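Local atomic coordinates of Sn-glycerol-3-phosphate ABC transporter substrate-binding protein UspB (Mycobacterium tuberculosis, PDB entry 4MFI), a protein that serves as the substrate-binding subunit of an ABC transporter, with specificity for glycerophosphocholine. Residues A[38-44]-A[95-99]; A[147-153]-A[304-310]. All coordinates share one frame; numbering follows the deposited sequence.

Contact 1. Residues A[38-44]-A[95-99]; sequences PIDFWSS and PDVVL
Pro95 lays its ring flat against one face of the Trp42 indole: Pro95 CB stands 3.4 Å from the centroid of the five-membered ring and only 10° off its normal, a CH-pi contact, while Pro95 CG and CD run on over the six-membered ring. With Trp42 CG beside the backbone N (chi1 -73°), the indole extends out from the sheet and covers the proline. Lys84 makes a cation-pi contact with the same indole. Phe41, on the reverse side of the sheet with Val97, fits differently: Val97 CG1 abuts Phe41 CD1 at 3.7 Å, and Val97 O lies at the ring's edge, near its plane. Leu309 of strand 307-310 packs against both.

Strands 39-43 and 97-99 run almost exactly parallel, as in the core sheet of a periplasmic-binding-protein lobe. Their ladder includes Trp42 N to Val97 O (2.9 Å) and Leu99 N to Trp42 O (3.1 Å). At the entry Asp40 O accepts two N-H groups, Asp96 N lying in the carbonyl plane on a lone pair and Val97 N tilted from it.

Asp96 OD2 receives Asp40 N at 2.9 Å in an almost straight bond (178°), on its anti side and somewhat out of the carboxylate plane. Asp40 OD2 lies 4.0 Å from Asp96 OD2; Lys33 bridges both, probably offsetting their repulsion, and Asp96 OD1 is salt-bridged to Arg319. At the far end Leu99 CD2 faces the hydroxyls of Ser43, hydrogen-bonded to Glu53 and His45 N, and of Ser44, whose OG is 3.6 Å away.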
loop_
_atom_site.group_PDB
_atom_site.type_symbol
_atom_site.label_atom_id
_atom_site.label_comp_id
_atom_site.label_asym_id
_atom_site.label_seq_id
_atom_site.Cartn_x
_atom_site.Cartn_y
_atom_site.Cartn_z
ATOM N N PRO A 38 -8.982 5.050 -29.541
ATOM C CA PRO A 38 -7.775 4.947 -28.712
ATOM C C PRO A 38 -8.014 4.168 -27.427
ATOM O O PRO A 38 -9.152 4.080 -26.948
ATOM C CB PRO A 38 -7.458 6.407 -28.372
ATOM C CG PRO A 38 -8.081 7.197 -29.473
ATOM C CD PRO A 38 -9.333 6.451 -29.838
ATOM N N ILE A 39 -6.942 3.602 -26.886
ATOM C CA ILE A 39 -6.969 2.994 -25.563
ATOM C C ILE A 39 -7.223 4.083 -24.519
ATOM O O ILE A 39 -6.431 5.020 -24.392
ATOM C CB ILE A 39 -5.631 2.290 -25.262
ATOM C CG1 ILE A 39 -5.401 1.151 -26.262
ATOM C CG2 ILE A 39 -5.598 1.769 -23.826
ATOM C CD1 ILE A 39 -3.990 0.575 -26.241
ATOM N N ASP A 40 -8.329 3.969 -23.784
ATOM C CA ASP A 40 -8.676 4.957 -22.764
ATOM C C ASP A 40 -8.114 4.527 -21.413
ATOM O O ASP A 40 -8.517 3.499 -20.860
ATOM C CB ASP A 40 -10.199 5.151 -22.691
ATOM C CG ASP A 40 -10.766 5.858 -23.922
ATOM O OD1 ASP A 40 -10.156 6.850 -24.381
ATOM O OD2 ASP A 40 -11.818 5.418 -24.446
ATOM N N PHE A 41 -7.157 5.301 -20.907
ATOM C CA PHE A 41 -6.467 5.007 -19.653
ATOM C C PHE A 41 -6.958 5.988 -18.592
ATOM O O PHE A 41 -6.659 7.185 -18.650
ATOM C CB PHE A 41 -4.949 5.119 -19.863
ATOM C CG PHE A 41 -4.131 4.983 -18.606
ATOM C CD1 PHE A 41 -4.610 4.281 -17.503
ATOM C CD2 PHE A 41 -2.875 5.570 -18.529
ATOM C CE1 PHE A 41 -3.851 4.173 -16.344
ATOM C CE2 PHE A 41 -2.105 5.459 -17.376
ATOM C CZ PHE A 41 -2.593 4.757 -16.284
ATOM N N TRP A 42 -7.730 5.472 -17.640
ATOM C CA TRP A 42 -8.278 6.281 -16.556
ATOM C C TRP A 42 -7.368 6.249 -15.340
ATOM O O TRP A 42 -7.205 5.206 -14.698
ATOM C CB TRP A 42 -9.662 5.776 -16.152
ATOM C CG TRP A 42 -10.746 6.081 -17.141
ATOM C CD1 TRP A 42 -10.597 6.466 -18.446
ATOM C CD2 TRP A 42 -12.155 6.032 -16.897
ATOM N NE1 TRP A 42 -11.830 6.654 -19.025
ATOM C CE2 TRP A 42 -12.803 6.393 -18.095
ATOM C CE3 TRP A 42 -12.933 5.714 -15.778
ATOM C CZ2 TRP A 42 -14.194 6.439 -18.208
ATOM C CZ3 TRP A 42 -14.313 5.762 -15.893
ATOM C CH2 TRP A 42 -14.928 6.124 -17.097
ATOM N N SER A 43 -6.779 7.397 -15.027
ATOM C CA SER A 43 -5.850 7.512 -13.911
ATOM C C SER A 43 -6.174 8.724 -13.041
ATOM O O SER A 43 -6.756 9.705 -13.512
ATOM C CB SER A 43 -4.420 7.633 -14.442
ATOM O OG SER A 43 -3.493 7.789 -13.383
ATOM N N SER A 44 -5.797 8.646 -11.770
ATOM C CA SER A 44 -5.867 9.796 -10.876
ATOM C C SER A 44 -4.516 10.505 -10.812
ATOM O O SER A 44 -4.347 11.467 -10.064
ATOM C CB SER A 44 -6.281 9.353 -9.475
ATOM O OG SER A 44 -5.428 8.321 -9.014
ATOM N N PRO A 95 -13.458 2.570 -19.392
ATOM C CA PRO A 95 -12.041 2.666 -19.752
ATOM C C PRO A 95 -11.541 1.337 -20.303
ATOM O O PRO A 95 -12.161 0.297 -20.058
ATOM C CB PRO A 95 -11.362 2.956 -18.412
ATOM C CG PRO A 95 -12.309 2.402 -17.375
ATOM C CD PRO A 95 -13.676 2.685 -17.938
ATOM N N ASP A 96 -10.438 1.369 -21.039
ATOM C CA ASP A 96 -9.737 0.141 -21.400
ATOM C C ASP A 96 -8.797 -0.298 -20.291
ATOM O O ASP A 96 -8.578 -1.500 -20.079
ATOM C CB ASP A 96 -8.942 0.342 -22.688
ATOM C CG ASP A 96 -9.836 0.572 -23.877
ATOM O OD1 ASP A 96 -10.262 -0.422 -24.504
ATOM O OD2 ASP A 96 -10.131 1.749 -24.170
ATOM N N VAL A 97 -8.238 0.689 -19.592
ATOM C CA VAL A 97 -7.283 0.463 -18.509
ATOM C C VAL A 97 -7.687 1.389 -17.377
ATOM O O VAL A 97 -7.854 2.592 -17.589
ATOM C CB VAL A 97 -5.836 0.777 -18.956
ATOM C CG1 VAL A 97 -4.866 0.636 -17.786
ATOM C CG2 VAL A 97 -5.425 -0.134 -20.109
ATOM N N VAL A 98 -7.878 0.835 -16.186
ATOM C CA VAL A 98 -8.339 1.636 -15.055
ATOM C C VAL A 98 -7.492 1.403 -13.806
ATOM O O VAL A 98 -7.126 0.266 -13.483
ATOM C CB VAL A 98 -9.856 1.414 -14.762
ATOM C CG1 VAL A 98 -10.142 -0.045 -14.393
ATOM C CG2 VAL A 98 -10.349 2.362 -13.680
ATOM N N LEU A 99 -7.167 2.493 -13.117
ATOM C CA LEU A 99 -6.357 2.447 -11.906
ATOM C C LEU A 99 -7.235 2.186 -10.674
ATOM O O LEU A 99 -8.061 3.025 -10.299
ATOM C CB LEU A 99 -5.610 3.770 -11.749
ATOM C CG LEU A 99 -4.616 3.893 -10.595
ATOM C CD1 LEU A 99 -3.488 2.883 -10.773
ATOM C CD2 LEU A 99 -4.053 5.303 -10.524
#

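Contact 2. Residues A[147-153]-A[304-310]; sequences AVPYARS and TGGAGLA
Leu309 lays its two methyls against the ring of Tyr150. Leu309 CD2 sits over one face, 4.2 Å from the centroid and 19° off the normal, a CH-pi contact, whereas Leu309 CD1 meets Tyr150 CD1 at 3.5 Å. The tyrosine CG is anti to its backbone N (chi1 177°), which carries the ring out beside leucine, and its hydroxyl is hydrogen-bonded to Glu53.

Arg152, bent at chi2 and chi3, curls in alongside segment 304-310 and sends NE to Gly305 O at 2.8 Å. This oxygen lies nearly in the guanidinium plane, yet NE comes to it from above the carbonyl plane, and Ser153 N, at 3.0 Å, comes from the opposite face. Two donors thus hold one carbonyl from both sides, with a weak third bond from Arg152 NH2. Asp138 fixes the outer end, salt-bridged to Arg152 NH2 and hydrogen-bonded to Thr304 OG1.

Between these side chains lies a classic beta bulge. Tyr150 N and Ala151 N both donate to Ala307 O, the first at 3.2 Å, and the antiparallel register slips by one residue. Beside it both segments turn a corner, at Ala151 and at Gly306, whose positive phi (104°) suits glycine.

The contact, centred about 8 Å from the chain's centre, joins the long strand 144-160 to strand 307-310 in the mixed sheet of the binding-protein fold. Strand 97-101 flanks strand 307-310 through Leu99 and Leu100, helix 317-330 packs Ile327 on Val148 and Leu309, and helix 133-137 places Leu135 against Pro149 and Arg152.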
loop_
_atom_site.group_PDB
_atom_site.type_symbol
_atom_site.label_atom_id
_atom_site.label_comp_id
_atom_site.label_asym_id
_atom_site.label_seq_id
_atom_site.Cartn_x
_atom_site.Cartn_y
_atom_site.Cartn_z
ATOM N N ALA A 147 -5.394 -7.555 -11.688
ATOM C CA ALA A 147 -4.701 -6.310 -11.987
ATOM C C ALA A 147 -3.201 -6.540 -11.982
ATOM O O ALA A 147 -2.736 -7.619 -11.613
ATOM C CB ALA A 147 -5.079 -5.215 -10.982
ATOM N N VAL A 148 -2.457 -5.520 -12.402
ATOM C CA VAL A 148 -0.997 -5.532 -12.417
ATOM C C VAL A 148 -0.535 -4.343 -11.560
ATOM O O VAL A 148 -1.068 -3.246 -11.698
ATOM C CB VAL A 148 -0.480 -5.393 -13.873
ATOM C CG1 VAL A 148 1.037 -5.233 -13.924
ATOM C CG2 VAL A 148 -0.922 -6.584 -14.719
ATOM N N PRO A 149 0.451 -4.550 -10.670
ATOM C CA PRO A 149 0.885 -3.444 -9.804
ATOM C C PRO A 149 1.452 -2.270 -10.601
ATOM O O PRO A 149 2.143 -2.487 -11.601
ATOM C CB PRO A 149 1.990 -4.078 -8.953
ATOM C CG PRO A 149 2.503 -5.220 -9.793
ATOM C CD PRO A 149 1.263 -5.762 -10.462
ATOM N N TYR A 150 1.166 -1.047 -10.158
ATOM C CA TYR A 150 1.532 0.151 -10.913
ATOM C C TYR A 150 2.131 1.232 -10.010
ATOM O O TYR A 150 3.285 1.624 -10.184
ATOM C CB TYR A 150 0.295 0.679 -11.630
ATOM C CG TYR A 150 0.459 1.965 -12.416
ATOM C CD1 TYR A 150 1.182 1.997 -13.608
ATOM C CD2 TYR A 150 -0.163 3.136 -11.996
ATOM C CE1 TYR A 150 1.298 3.168 -14.345
ATOM C CE2 TYR A 150 -0.054 4.314 -12.727
ATOM C CZ TYR A 150 0.678 4.324 -13.897
ATOM O OH TYR A 150 0.775 5.488 -14.629
ATOM N N ALA A 151 1.346 1.708 -9.045
ATOM C CA ALA A 151 1.788 2.757 -8.123
ATOM C C ALA A 151 1.751 2.186 -6.712
ATOM O O ALA A 151 0.735 2.280 -6.019
ATOM C CB ALA A 151 0.880 3.977 -8.230
ATOM N N ARG A 152 2.853 1.562 -6.305
ATOM C CA ARG A 152 2.876 0.760 -5.085
ATOM C C ARG A 152 3.790 1.350 -4.019
ATOM O O ARG A 152 4.807 1.963 -4.328
ATOM C CB ARG A 152 3.289 -0.685 -5.403
ATOM C CG ARG A 152 2.488 -1.334 -6.560
ATOM C CD ARG A 152 0.952 -1.271 -6.372
ATOM N NE ARG A 152 0.630 -1.672 -5.012
ATOM C CZ ARG A 152 0.463 -2.927 -4.604
ATOM N NH1 ARG A 152 0.441 -3.936 -5.475
ATOM N NH2 ARG A 152 0.275 -3.160 -3.315
ATOM N N SER A 153 3.409 1.142 -2.761
ATOM C CA SER A 153 4.122 1.675 -1.611
ATOM C C SER A 153 4.143 0.616 -0.521
ATOM O O SER A 153 3.461 -0.406 -0.628
ATOM C CB SER A 153 3.363 2.879 -1.079
ATOM O OG SER A 153 2.053 2.469 -0.722
ATOM N N THR A 304 1.959 -4.260 1.732
ATOM C CA THR A 304 2.116 -3.355 0.608
ATOM C C THR A 304 0.867 -2.485 0.513
ATOM O O THR A 304 -0.110 -2.705 1.233
ATOM C CB THR A 304 2.287 -4.133 -0.677
ATOM O OG1 THR A 304 1.112 -4.915 -0.876
ATOM C CG2 THR A 304 3.498 -5.057 -0.575
ATOM N N GLY A 305 0.896 -1.497 -0.374
ATOM C CA GLY A 305 -0.219 -0.586 -0.538
ATOM C C GLY A 305 -0.193 0.054 -1.909
ATOM O O GLY A 305 0.729 -0.174 -2.696
ATOM N N GLY A 306 -1.205 0.861 -2.202
ATOM C CA GLY A 306 -1.268 1.562 -3.474
ATOM C C GLY A 306 -2.251 0.961 -4.462
ATOM O O GLY A 306 -3.253 0.363 -4.065
ATOM N N ALA A 307 -1.957 1.107 -5.752
ATOM C CA ALA A 307 -2.933 0.803 -6.798
ATOM C C ALA A 307 -2.341 0.080 -7.999
ATOM O O ALA A 307 -1.146 0.206 -8.302
ATOM C CB ALA A 307 -3.619 2.084 -7.255
ATOM N N GLY A 308 -3.204 -0.666 -8.687
ATOM C CA GLY A 308 -2.830 -1.423 -9.863
ATOM C C GLY A 308 -3.695 -1.098 -11.064
ATOM O O GLY A 308 -4.689 -0.375 -10.958
ATOM N N LEU A 309 -3.325 -1.653 -12.212
ATOM C CA LEU A 309 -4.053 -1.418 -13.454
ATOM C C LEU A 309 -4.878 -2.640 -13.836
ATOM O O LEU A 309 -4.353 -3.761 -13.881
ATOM C CB LEU A 309 -3.072 -1.084 -14.582
ATOM C CG LEU A 309 -2.196 0.149 -14.374
ATOM C CD1 LEU A 309 -1.240 0.339 -15.550
ATOM C CD2 LEU A 309 -3.062 1.388 -14.181
ATOM N N ALA A 310 -6.165 -2.422 -14.106
ATOM C CA ALA A 310 -7.095 -3.502 -14.433
ATOM C C ALA A 310 -7.752 -3.264 -15.793
ATOM O O ALA A 310 -7.773 -2.140 -16.296
ATOM C CB ALA A 310 -8.168 -3.612 -13.352
#

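Overall arrangement
From the N terminus, strand 39-43 comes first; the chain then passes through helix 50-63, strand 69-73 and helix 78-88 before 95-99 returns alongside it, closing contact 1 across 50 intervening residues. Only afterwards does 147-153 begin contact 2, whose loop of 150 residues ends at 304-310. The two loops are therefore in series and neither nest nor cross. In space they meet nonetheless, centres about 14 Å apart: strands 97-101 and 307-310 are neighbours in one mixed sheet, with a probable hydrogen bond from Ala310 N to Val98 O (2.9 Å). Leu99 packs against Tyr150 and Ala307, joining the N-terminal parallel strands to the later antiparallel ones.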